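Local coordinates for protein phage integrase (Pectobacterium atrosepticum, PDB 3JU0) that probably binds arm-type DNA sites through this N-terminal domain of a phage-family integrase, whose full-length form is associated with DNA integration and recombination, at residues M26-L40 against L51-R65. Residues are numbered along the deposited sequence; the frame is centred on the assembly and turned at random.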
ATOM      1  N   MET A  26       4.653   4.089   3.470  1.00 18.33           N
ATOM      2  CA  MET A  26       4.182   2.960   2.593  1.00 18.88           C
ATOM      3  C   MET A  26       5.263   1.972   2.258  1.00 19.64           C
ATOM      4  O   MET A  26       6.421   2.344   2.009  1.00 21.69           O
ATOM      5  CB  MET A  26       3.547   3.480   1.325  1.00 18.87           C
ATOM      6  CG  MET A  26       2.782   2.388   0.634  1.00 22.05           C
ATOM      7  SD  MET A  26       1.966   2.931  -0.865  1.00 25.99           S
ATOM      8  CE  MET A  26       3.331   3.022  -2.038  1.00 23.54           C
ATOM      9  N   HIS A  27       4.903   0.707   2.243  1.00 19.49           N
ATOM     10  CA  HIS A  27       5.852  -0.344   1.869  1.00 18.75           C
ATOM     11  C   HIS A  27       5.111  -1.411   1.098  1.00 18.14           C
ATOM     12  O   HIS A  27       3.886  -1.551   1.167  1.00 17.97           O
ATOM     13  CB  HIS A  27       6.553  -0.969   3.048  1.00 20.50           C
ATOM     14  CG  HIS A  27       5.694  -1.593   4.091  1.00 21.90           C
ATOM     15  ND1 HIS A  27       5.338  -2.928   4.114  1.00 27.61           N
ATOM     16  CD2 HIS A  27       5.212  -1.065   5.225  1.00 23.76           C
ATOM     17  CE1 HIS A  27       4.615  -3.177   5.201  1.00 25.07           C
ATOM     18  NE2 HIS A  27       4.549  -2.067   5.900  1.00 27.79           N
ATOM     19  N   LEU A  28       5.890  -2.182   0.341  1.00 18.08           N
ATOM     20  CA  LEU A  28       5.425  -3.452  -0.231  1.00 17.58           C
ATOM     21  C   LEU A  28       5.877  -4.582   0.697  1.00 18.95           C
ATOM     22  O   LEU A  28       7.037  -4.702   1.015  1.00 20.18           O
ATOM     23  CB  LEU A  28       6.029  -3.613  -1.620  1.00 17.39           C
ATOM     24  CG  LEU A  28       5.567  -4.811  -2.435  1.00 18.88           C
ATOM     25  CD1 LEU A  28       4.176  -4.481  -2.949  1.00 20.89           C
ATOM     26  CD2 LEU A  28       6.541  -5.104  -3.523  1.00 23.46           C
ATOM     27  N   LEU A  29       4.950  -5.430   1.091  1.00 18.80           N
ATOM     28  CA  LEU A  29       5.218  -6.643   1.819  1.00 19.52           C
ATOM     29  C   LEU A  29       5.303  -7.766   0.819  1.00 18.51           C
ATOM     30  O   LEU A  29       4.322  -8.060   0.096  1.00 19.48           O
ATOM     31  CB  LEU A  29       4.127  -6.887   2.873  1.00 20.63           C
ATOM     32  CG  LEU A  29       4.377  -8.082   3.796  1.00 24.20           C
ATOM     33  CD1 LEU A  29       5.572  -7.770   4.811  1.00 25.61           C
ATOM     34  CD2 LEU A  29       3.120  -8.369   4.545  1.00 29.56           C
ATOM     35  N   VAL A  30       6.472  -8.402   0.762  1.00 18.79           N
ATOM     36  CA  VAL A  30       6.718  -9.505  -0.156  1.00 18.60           C
ATOM     37  C   VAL A  30       6.663 -10.771   0.707  1.00 20.10           C
ATOM     38  O   VAL A  30       7.506 -10.975   1.609  1.00 19.67           O
ATOM     39  CB  VAL A  30       8.088  -9.396  -0.827  1.00 19.46           C
ATOM     40  CG1 VAL A  30       8.338 -10.519  -1.829  1.00 21.09           C
ATOM     41  CG2 VAL A  30       8.213  -8.067  -1.545  1.00 19.77           C
ATOM     42  N   HIS A  31       5.611 -11.559   0.497  1.00 21.89           N
ATOM     43  CA  HIS A  31       5.300 -12.662   1.394  1.00 23.47           C
ATOM     44  C   HIS A  31       5.844 -13.975   0.851  1.00 24.06           C
ATOM     45  O   HIS A  31       6.013 -14.138  -0.352  1.00 24.67           O
ATOM     46  CB  HIS A  31       3.766 -12.704   1.571  1.00 22.74           C
ATOM     47  CG  HIS A  31       3.301 -13.495   2.766  1.00 26.18           C
ATOM     48  ND1 HIS A  31       3.207 -14.861   2.742  1.00 31.07           N
ATOM     49  CD2 HIS A  31       2.870 -13.109   3.992  1.00 30.60           C
ATOM     50  CE1 HIS A  31       2.729 -15.296   3.892  1.00 30.99           C
ATOM     51  NE2 HIS A  31       2.556 -14.257   4.694  1.00 32.53           N
ATOM     52  N   PRO A  32       6.202 -14.915   1.779  1.00 26.50           N
ATOM     53  CA  PRO A  32       6.706 -16.164   1.316  1.00 29.80           C
ATOM     54  C   PRO A  32       5.643 -16.941   0.570  1.00 31.02           C
ATOM     55  O   PRO A  32       6.018 -17.790  -0.217  1.00 32.96           O
ATOM     56  CB  PRO A  32       7.080 -16.898   2.610  1.00 30.21           C
ATOM     57  CG  PRO A  32       7.012 -16.028   3.644  1.00 31.24           C
ATOM     58  CD  PRO A  32       6.389 -14.743   3.221  1.00 26.67           C
ATOM     59  N   ASN A  33       4.354 -16.584   0.726  1.00 31.55           N
ATOM     60  CA  ASN A  33       3.300 -17.236  -0.057  1.00 30.73           C
ATOM     61  C   ASN A  33       3.317 -16.843  -1.523  1.00 31.80           C
ATOM     62  O   ASN A  33       2.533 -17.381  -2.303  1.00 34.43           O
ATOM     63  CB  ASN A  33       1.893 -17.023   0.582  1.00 31.90           C
ATOM     64  CG  ASN A  33       1.394 -15.595   0.591  1.00 28.04           C
ATOM     65  OD1 ASN A  33       1.955 -14.738  -0.039  1.00 28.38           O
ATOM     66  ND2 ASN A  33       0.278 -15.346   1.312  1.00 29.37           N
ATOM     67  N   GLY A  34       4.180 -15.866  -1.900  1.00 29.04           N
ATOM     68  CA  GLY A  34       4.312 -15.376  -3.217  1.00 26.52           C
ATOM     69  C   GLY A  34       3.522 -14.079  -3.524  1.00 24.77           C
ATOM     70  O   GLY A  34       3.758 -13.379  -4.503  1.00 26.77           O
ATOM     71  N   SER A  35       2.689 -13.725  -2.604  1.00 22.79           N
ATOM     72  CA  SER A  35       1.882 -12.543  -2.800  1.00 19.75           C
ATOM     73  C   SER A  35       2.608 -11.277  -2.360  1.00 19.69           C
ATOM     74  O   SER A  35       3.559 -11.349  -1.565  1.00 21.15           O
ATOM     75  CB  SER A  35       0.594 -12.679  -2.017  1.00 20.17           C
ATOM     76  OG  SER A  35      -0.253 -13.670  -2.602  1.00 22.07           O
ATOM     77  N   LYS A  36       2.187 -10.134  -2.935  1.00 17.81           N
ATOM     78  CA  LYS A  36       2.829  -8.809  -2.730  1.00 17.50           C
ATOM     79  C   LYS A  36       1.739  -7.798  -2.307  1.00 17.79           C
ATOM     80  O   LYS A  36       0.799  -7.612  -3.065  1.00 19.99           O
ATOM     81  CB  LYS A  36       3.543  -8.404  -4.012  1.00 17.93           C
ATOM     82  CG  LYS A  36       4.819  -9.161  -4.330  1.00 20.04           C
ATOM     83  CD  LYS A  36       5.397  -8.819  -5.641  1.00 20.73           C
ATOM     84  CE  LYS A  36       6.763  -9.462  -5.815  1.00 23.05           C
ATOM     85  NZ  LYS A  36       7.292  -9.323  -7.237  1.00 23.18           N
ATOM     86  N   TYR A  37       1.863  -7.303  -1.067  1.00 17.36           N
ATOM     87  CA  TYR A  37       0.851  -6.524  -0.413  1.00 18.56           C
ATOM     88  C   TYR A  37       1.298  -5.095  -0.233  1.00 18.44           C
ATOM     89  O   TYR A  37       2.361  -4.870   0.298  1.00 19.71           O
ATOM     90  CB  TYR A  37       0.482  -7.081   1.000  1.00 18.24           C
ATOM     91  CG  TYR A  37       0.068  -8.512   1.041  1.00 18.61           C
ATOM     92  CD1 TYR A  37       0.999  -9.527   1.076  1.00 18.71           C
ATOM     93  CD2 TYR A  37      -1.251  -8.864   1.143  1.00 18.16           C
ATOM     94  CE1 TYR A  37       0.643 -10.852   1.135  1.00 19.10           C
ATOM     95  CE2 TYR A  37      -1.629 -10.202   1.178  1.00 17.60           C
ATOM     96  CZ  TYR A  37      -0.708 -11.217   1.129  1.00 18.44           C
ATOM     97  OH  TYR A  37      -1.099 -12.558   1.243  1.00 20.74           O
ATOM     98  N   TRP A  38       0.470  -4.128  -0.617  1.00 15.61           N
ATOM     99  CA  TRP A  38       0.763  -2.716  -0.300  1.00 16.30           C
ATOM    100  C   TRP A  38       0.193  -2.395   1.071  1.00 15.45           C
ATOM    101  O   TRP A  38      -0.969  -2.689   1.371  1.00 16.60           O
ATOM    102  CB  TRP A  38       0.127  -1.787  -1.290  1.00 16.27           C
ATOM    103  CG  TRP A  38       0.613  -1.941  -2.700  1.00 16.28           C
ATOM    104  CD1 TRP A  38      -0.068  -2.485  -3.739  1.00 17.82           C
ATOM    105  CD2 TRP A  38       1.897  -1.592  -3.184  1.00 16.74           C
ATOM    106  NE1 TRP A  38       0.704  -2.432  -4.873  1.00 18.67           N
ATOM    107  CE2 TRP A  38       1.917  -1.872  -4.563  1.00 18.33           C
ATOM    108  CE3 TRP A  38       3.036  -1.032  -2.588  1.00 18.12           C
ATOM    109  CZ2 TRP A  38       3.079  -1.675  -5.360  1.00 19.58           C
ATOM    110  CZ3 TRP A  38       4.168  -0.803  -3.413  1.00 20.80           C
ATOM    111  CH2 TRP A  38       4.149  -1.103  -4.766  1.00 20.98           C
ATOM    112  N   ARG A  39       1.025  -1.760   1.874  1.00 16.07           N
ATOM    113  CA  ARG A  39       0.662  -1.402   3.258  1.00 18.07           C
ATOM    114  C   ARG A  39       1.089  -0.001   3.596  1.00 17.76           C
ATOM    115  O   ARG A  39       2.162   0.439   3.180  1.00 18.58           O
ATOM    116  CB  ARG A  39       1.329  -2.338   4.264  1.00 21.54           C
ATOM    117  CG  ARG A  39       0.807  -3.743   4.272  1.00 30.76           C
ATOM    118  CD  ARG A  39       0.093  -4.148   3.154  1.00 41.05           C
ATOM    119  NE  ARG A  39      -0.860  -5.153   3.625  1.00 44.87           N
ATOM    120  CZ  ARG A  39      -1.928  -5.599   2.973  1.00 41.18           C
ATOM    121  NH1 ARG A  39      -2.393  -5.150   1.702  1.00 27.73           N
ATOM    122  NH2 ARG A  39      -2.534  -6.516   3.642  1.00 39.84           N
ATOM    123  N   LEU A  40       0.289   0.641   4.433  1.00 17.06           N
ATOM    124  CA  LEU A  40       0.638   1.973   4.947  1.00 15.59           C
ATOM    125  C   LEU A  40       0.690   1.934   6.480  1.00 16.63           C
ATOM    126  O   LEU A  40      -0.300   1.576   7.171  1.00 19.07           O
ATOM    127  CB  LEU A  40      -0.398   3.028   4.516  1.00 16.57           C
ATOM    128  CG  LEU A  40      -0.193   4.428   5.091  1.00 18.22           C
ATOM    129  CD1 LEU A  40       1.094   5.012   4.514  1.00 21.85           C
ATOM    130  CD2 LEU A  40      -1.351   5.315   4.812  1.00 22.05           C
ATOM    131  N   LEU A  51      -2.423  -0.248   7.519  1.00 20.56           N
ATOM    132  CA  LEU A  51      -3.545  -0.198   6.545  1.00 21.68           C
ATOM    133  C   LEU A  51      -3.182  -1.014   5.307  1.00 19.98           C
ATOM    134  O   LEU A  51      -2.162  -0.755   4.655  1.00 20.48           O
ATOM    135  CB  LEU A  51      -3.752   1.261   6.091  1.00 21.96           C
ATOM    136  CG  LEU A  51      -4.990   1.622   5.348  1.00 25.88           C
ATOM    137  CD1 LEU A  51      -6.200   1.413   6.295  1.00 29.67           C
ATOM    138  CD2 LEU A  51      -4.995   3.063   4.868  1.00 26.70           C
ATOM    139  N   ALA A  52      -4.059  -1.921   4.921  1.00 19.25           N
ATOM    140  CA  ALA A  52      -3.934  -2.571   3.638  1.00 18.40           C
ATOM    141  C   ALA A  52      -4.412  -1.671   2.489  1.00 18.12           C
ATOM    142  O   ALA A  52      -5.544  -1.144   2.516  1.00 21.74           O
ATOM    143  CB  ALA A  52      -4.800  -3.823   3.656  1.00 19.77           C
ATOM    144  N   LEU A  53      -3.557  -1.444   1.509  1.00 16.42           N
ATOM    145  CA  LEU A  53      -3.872  -0.639   0.358  1.00 16.76           C
ATOM    146  C   LEU A  53      -4.169  -1.464  -0.884  1.00 18.97           C
ATOM    147  O   LEU A  53      -4.604  -0.921  -1.878  1.00 23.35           O
ATOM    148  CB  LEU A  53      -2.780   0.362   0.031  1.00 17.50           C
ATOM    149  CG  LEU A  53      -2.416   1.373   1.097  1.00 18.33           C
ATOM    150  CD1 LEU A  53      -1.197   2.180   0.634  1.00 20.15           C
ATOM    151  CD2 LEU A  53      -3.563   2.249   1.368  1.00 21.64           C
ATOM    152  N   GLY A  54      -3.964  -2.744  -0.862  1.00 18.05           N
ATOM    153  CA  GLY A  54      -4.212  -3.552  -2.037  1.00 18.83           C
ATOM    154  C   GLY A  54      -3.097  -4.539  -2.324  1.00 18.97           C
ATOM    155  O   GLY A  54      -2.134  -4.642  -1.572  1.00 18.63           O
ATOM    156  N   VAL A  55      -3.284  -5.246  -3.431  1.00 16.45           N
ATOM    157  CA  VAL A  55      -2.430  -6.372  -3.828  1.00 16.89           C
ATOM    158  C   VAL A  55      -1.814  -6.076  -5.183  1.00 17.22           C
ATOM    159  O   VAL A  55      -2.536  -5.830  -6.114  1.00 18.47           O
ATOM    160  CB  VAL A  55      -3.261  -7.691  -3.855  1.00 18.48           C
ATOM    161  CG1 VAL A  55      -2.475  -8.819  -4.435  1.00 20.31           C
ATOM    162  CG2 VAL A  55      -3.714  -8.002  -2.431  1.00 21.21           C
ATOM    163  N   TYR A  56      -0.498  -6.228  -5.316  1.00 17.82           N
ATOM    164  CA  TYR A  56       0.149  -6.142  -6.619  1.00 18.51           C
ATOM    165  C   TYR A  56       0.014  -7.513  -7.335  1.00 19.05           C
ATOM    166  O   TYR A  56       0.201  -8.540  -6.706  1.00 21.97           O
ATOM    167  CB  TYR A  56       1.642  -5.828  -6.386  1.00 18.38           C
ATOM    168  CG  TYR A  56       2.479  -5.757  -7.634  1.00 18.63           C
ATOM    169  CD1 TYR A  56       2.579  -4.618  -8.392  1.00 20.31           C
ATOM    170  CD2 TYR A  56       3.150  -6.882  -8.085  1.00 19.93           C
ATOM    171  CE1 TYR A  56       3.316  -4.586  -9.579  1.00 21.11           C
ATOM    172  CE2 TYR A  56       3.917  -6.824  -9.209  1.00 19.61           C
ATOM    173  CZ  TYR A  56       3.991  -5.702  -9.948  1.00 20.21           C
ATOM    174  OH  TYR A  56       4.787  -5.686 -11.071  1.00 23.84           O
ATOM    175  N   PRO A  57      -0.250  -7.525  -8.624  1.00 20.91           N
ATOM    176  CA  PRO A  57      -0.273  -6.474  -9.614  1.00 20.64           C
ATOM    177  C   PRO A  57      -1.665  -5.877  -9.866  1.00 21.23           C
ATOM    178  O   PRO A  57      -1.785  -5.050 -10.704  1.00 24.17           O
ATOM    179  CB  PRO A  57       0.234  -7.215 -10.884  1.00 22.60           C
ATOM    180  CG  PRO A  57      -0.320  -8.543 -10.659  1.00 22.08           C
ATOM    181  CD  PRO A  57      -0.192  -8.864  -9.240  1.00 23.37           C
ATOM    182  N   ALA A  58      -2.687  -6.276  -9.098  1.00 19.72           N
ATOM    183  CA  ALA A  58      -4.032  -5.653  -9.208  1.00 20.09           C
ATOM    184  C   ALA A  58      -3.930  -4.151  -8.990  1.00 20.74           C
ATOM    185  O   ALA A  58      -4.587  -3.341  -9.687  1.00 23.98           O
ATOM    186  CB  ALA A  58      -4.969  -6.320  -8.270  1.00 21.06           C
ATOM    187  N   VAL A  59      -3.061  -3.787  -8.059  1.00 18.56           N
ATOM    188  CA  VAL A  59      -2.762  -2.414  -7.694  1.00 18.31           C
ATOM    189  C   VAL A  59      -1.275  -2.175  -8.026  1.00 18.47           C
ATOM    190  O   VAL A  59      -0.382  -2.783  -7.472  1.00 19.49           O
ATOM    191  CB  VAL A  59      -3.045  -2.240  -6.184  1.00 18.68           C
ATOM    192  CG1 VAL A  59      -2.657  -0.833  -5.725  1.00 20.44           C
ATOM    193  CG2 VAL A  59      -4.525  -2.578  -5.852  1.00 20.70           C
ATOM    194  N   SER A  60      -1.028  -1.250  -8.917  1.00 18.71           N
ATOM    195  CA  SER A  60       0.336  -0.899  -9.310  1.00 18.72           C
ATOM    196  C   SER A  60       1.015   0.006  -8.291  1.00 17.43           C
ATOM    197  O   SER A  60       0.371   0.479  -7.365  1.00 17.97           O
ATOM    198  CB  SER A  60       0.371  -0.142 -10.603  1.00 22.59           C
ATOM    199  OG  SER A  60      -0.216   1.141 -10.535  1.00 21.97           O
ATOM    200  N   LEU A  61       2.281   0.243  -8.452  1.00 19.02           N
ATOM    201  CA  LEU A  61       2.976   1.186  -7.598  1.00 19.31           C
ATOM    202  C   LEU A  61       2.358   2.592  -7.653  1.00 19.92           C
ATOM    203  O   LEU A  61       2.103   3.204  -6.611  1.00 20.12           O
ATOM    204  CB  LEU A  61       4.464   1.228  -8.039  1.00 20.15           C
ATOM    205  CG  LEU A  61       5.337   2.297  -7.357  1.00 21.34           C
ATOM    206  CD1 LEU A  61       5.394   2.206  -5.841  1.00 20.95           C
ATOM    207  CD2 LEU A  61       6.776   2.278  -7.891  1.00 23.63           C
ATOM    208  N   ALA A  62       2.044   3.050  -8.847  1.00 21.48           N
ATOM    209  CA  ALA A  62       1.336   4.328  -8.983  1.00 20.98           C
ATOM    210  C   ALA A  62      -0.011   4.326  -8.285  1.00 21.13           C
ATOM    211  O   ALA A  62      -0.405   5.316  -7.612  1.00 21.63           O
ATOM    212  CB  ALA A  62       1.202   4.715 -10.416  1.00 24.24           C
ATOM    213  N   ASP A  63      -0.780   3.258  -8.468  1.00 20.01           N
ATOM    214  CA  ASP A  63      -2.042   3.118  -7.801  1.00 20.37           C
ATOM    215  C   ASP A  63      -1.890   3.127  -6.251  1.00 17.62           C
ATOM    216  O   ASP A  63      -2.655   3.761  -5.522  1.00 18.23           O
ATOM    217  CB  ASP A  63      -2.715   1.810  -8.165  1.00 21.23           C
ATOM    218  CG  ASP A  63      -3.131   1.653  -9.609  1.00 26.60           C
ATOM    219  OD1 ASP A  63      -3.588   2.642 -10.236  1.00 28.45           O
ATOM    220  OD2 ASP A  63      -3.111   0.426 -10.056  1.00 25.93           O
ATOM    221  N   ALA A  64      -0.874   2.457  -5.752  1.00 17.38           N
ATOM    222  CA  ALA A  64      -0.612   2.376  -4.346  1.00 16.40           C
ATOM    223  C   ALA A  64      -0.265   3.756  -3.762  1.00 16.61           C
ATOM    224  O   ALA A  64      -0.761   4.118  -2.716  1.00 16.54           O
ATOM    225  CB  ALA A  64       0.482   1.399  -4.043  1.00 17.07           C
ATOM    226  N   ARG A  65       0.538   4.519  -4.480  1.00 17.08           N
ATOM    227  CA  ARG A  65       0.866   5.907  -4.076  1.00 17.81           C
ATOM    228  C   ARG A  65      -0.397   6.751  -4.073  1.00 16.80           C
ATOM    229  O   ARG A  65      -0.553   7.589  -3.162  1.00 18.27           O
ATOM    230  CB  ARG A  65       1.985   6.494  -4.936  1.00 18.23           C
ATOM    231  CG  ARG A  65       3.299   5.836  -4.769  1.00 19.78           C
ATOM    232  CD  ARG A  65       4.337   6.320  -5.721  1.00 21.77           C
ATOM    233  NE  ARG A  65       5.642   5.796  -5.408  1.00 22.58           N
ATOM    234  CZ  ARG A  65       6.634   5.702  -6.277  1.00 25.37           C
ATOM    235  NH1 ARG A  65       6.458   6.053  -7.530  1.00 28.96           N
ATOM    236  NH2 ARG A  65       7.769   5.213  -5.872  1.00 27.29           N
TER
HETATM  237  O   HOH W   1       0.470 -10.710  -5.283  1.00 20.45           O
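Leu40 and Leu51 exchange backbone hydrogen bonds where strands 36-40 and 51-56 run antiparallel in the four-stranded sheet of the arm-type DNA-binding domain. Further along, a beta bulge sets Leu53 and Gly54 against Trp38, whose O accepts from Leu53 N while its N donates to Gly54 O at 2.8 Å. Beyond Tyr56 the chain turns through a cis peptide before Pro57 and enters a helix, started by the Ser60-Asp63 capping box, that packs on the face bearing Trp38 and Leu40. Trp38 fills the junction between sheet and helix. Ala64 CB sits over the middle of its indole, 3.5 Å from the five-membered ring centroid, and Leu28 CD1 lies against the opposite face nearer the rim. Leu61 CD1 meets the far end of the ring at CH2, 3.7 Å away. Beside this, Met26 SD lies 3.6 Å from Leu53 CD1, and the bend at chi3 (77°) turns CE to 3.8 Å from Ala64 CB. On the other face, probably the one presented to DNA as in related domains, the Arg39 guanidinium lies between Tyr37 CB and Ala52 CB. Trp38 NE1 donates to Val59 O (2.8 Å, 160°), which lies near the indole plane, although the N-H arrives well above the carbonyl plane.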